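PDB 1VHK: ribosomal RNA small subunit methyltransferase E from Bacillus subtilis, which probably methylates the N3 position of a specific uridine in 16S rRNA of the assembled 30S subunit, using S-adenosyl-L-methionine as methyl donor. Local coordinates for the interface of chains A and B. Sequence-based numbering; all coordinates share one arbitrary frame. Chains: chain A/B, Hypothetical protein yqeU.

The interface of chains A and B. Residues chain A 79, 105-106, 248-249, 252; chain B 231-232, 242.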
# COMPACT_ATOMS: atom_id res chain seq x y z
N LEU A 79 12.61 1.77 4.53
CA LEU A 79 12.96 0.72 3.56
C LEU A 79 14.49 0.66 3.43
O LEU A 79 15.12 1.73 3.36
CB LEU A 79 12.43 1.04 2.18
CG LEU A 79 11.07 0.63 1.72
CD1 LEU A 79 10.89 0.96 0.23
CD2 LEU A 79 10.76 -0.83 2.01
N LEU A 105 3.69 3.07 2.59
CA LEU A 105 4.50 2.02 2.10
C LEU A 105 6.00 2.22 1.99
O LEU A 105 6.68 1.33 1.42
CB LEU A 105 3.94 1.45 0.78
CG LEU A 105 2.53 0.86 0.95
CD1 LEU A 105 1.80 0.83 -0.37
CD2 LEU A 105 2.58 -0.52 1.61
N GLY A 106 6.60 3.29 2.48
CA GLY A 106 8.01 3.48 2.45
C GLY A 106 8.65 4.26 1.36
O GLY A 106 9.90 4.37 1.36
N SER A 248 9.09 -4.10 -0.20
CA SER A 248 9.06 -4.37 1.22
C SER A 248 9.08 -5.87 1.51
O SER A 248 9.85 -6.33 2.37
CB SER A 248 7.84 -3.75 1.89
OG SER A 248 7.65 -4.27 3.20
N TYR A 249 8.32 -6.62 0.72
CA TYR A 249 8.25 -8.07 0.92
C TYR A 249 9.61 -8.72 0.70
O TYR A 249 10.06 -9.56 1.48
CB TYR A 249 7.19 -8.65 0.00
CG TYR A 249 7.11 -10.17 0.09
CD1 TYR A 249 6.43 -10.81 1.11
CD2 TYR A 249 7.79 -10.92 -0.86
CE1 TYR A 249 6.41 -12.19 1.19
CE2 TYR A 249 7.77 -12.29 -0.79
CZ TYR A 249 7.07 -12.92 0.22
OH TYR A 249 7.05 -14.30 0.21
N GLU A 252 12.46 -6.82 3.21
CA GLU A 252 12.22 -6.90 4.63
C GLU A 252 11.57 -8.17 5.15
O GLU A 252 11.71 -8.47 6.35
CB GLU A 252 11.37 -5.71 5.09
CG GLU A 252 11.75 -4.36 4.53
CD GLU A 252 10.73 -3.29 4.88
OE1 GLU A 252 11.15 -2.25 5.44
OE2 GLU A 252 9.52 -3.51 4.65
N PRO B 231 7.34 -3.33 9.01
CA PRO B 231 7.47 -2.45 10.15
C PRO B 231 6.76 -1.13 10.05
O PRO B 231 6.80 -0.38 11.05
CB PRO B 231 8.99 -2.28 10.25
CG PRO B 231 9.41 -2.27 8.81
CD PRO B 231 8.51 -3.23 8.09
N ARG B 232 6.14 -0.74 8.93
CA ARG B 232 5.42 0.56 8.95
C ARG B 232 3.96 0.40 9.29
O ARG B 232 3.27 -0.55 8.90
CB ARG B 232 5.63 1.34 7.64
CG ARG B 232 7.11 1.63 7.35
CD ARG B 232 7.28 2.10 5.87
NE ARG B 232 7.29 0.93 5.00
CZ ARG B 232 8.22 -0.03 5.01
NH1 ARG B 232 8.07 -1.08 4.20
NH2 ARG B 232 9.30 0.05 5.75
N TYR B 242 -1.26 -4.38 0.38
CA TYR B 242 0.10 -4.83 0.60
C TYR B 242 0.15 -6.37 0.56
O TYR B 242 0.97 -6.94 -0.15
CB TYR B 242 0.59 -4.30 1.95
CG TYR B 242 1.96 -4.78 2.35
CD1 TYR B 242 3.05 -3.93 2.21
CD2 TYR B 242 2.17 -6.07 2.84
CE1 TYR B 242 4.31 -4.35 2.55
CE2 TYR B 242 3.44 -6.50 3.17
CZ TYR B 242 4.51 -5.63 3.02
OH TYR B 242 5.79 -6.03 3.35
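B:Arg232 and A:Glu252 meet as a two-pronged ion pair, a compact example of how a charged loop residue of one subunit can be locked onto a helix of its twin. The arginine grips end-on: its terminal nitrogen NH2 donates to OE1 of A:Glu252 at 3.0 Å, almost straight at 171° and in the guanidinium plane, and meets the syn lone pair of that oxygen. The partner bond, from NH1 to OE2 of A:Glu252 at 2.9 Å, also comes from the syn side but is tilted from both groups. Carboxylate and guanidinium are nearly coplanar. The arginine chain bends at its third torsion (chi3 -81°), bringing its head round to the acid while CD and NE pass along the backbone of A:Gly106. A:Leu79 stands above one guanidinium face, displaced toward its rim, and the ring of B:Pro231 packs against the carboxylate, with its CD 3.6 Å from OE2 of A:Glu252.

One helical turn before the acid, A:Ser248 links this pair to a second element of chain B. Its hydroxyl OG donates to OE2, which thus accepts from both the serine and the arginine, a sharing that would be expected to favour the charged carboxylate. Were B:Arg232 replaced by an alanine, A:Glu252 would probably be left without its opposite charge across the interface, and the contact with the backbone of A:Gly106 would be lost.

B:Tyr242, on helix 239-253 of chain B, approaches this serine with its phenol end. Its CG stands anti to the backbone N (chi1 176°), directing the ring toward chain A, where A:Leu105 touches the ring edge through CD2, 3.5 Å from CD1. The contact recurs with chains exchanged about the two-fold axis, although the structure alone does not prove that this dimer is the working form. The phenol OH of B:Tyr242 lies 2.6 Å from OG of A:Ser248, a hydrogen bond whose direction is not settled.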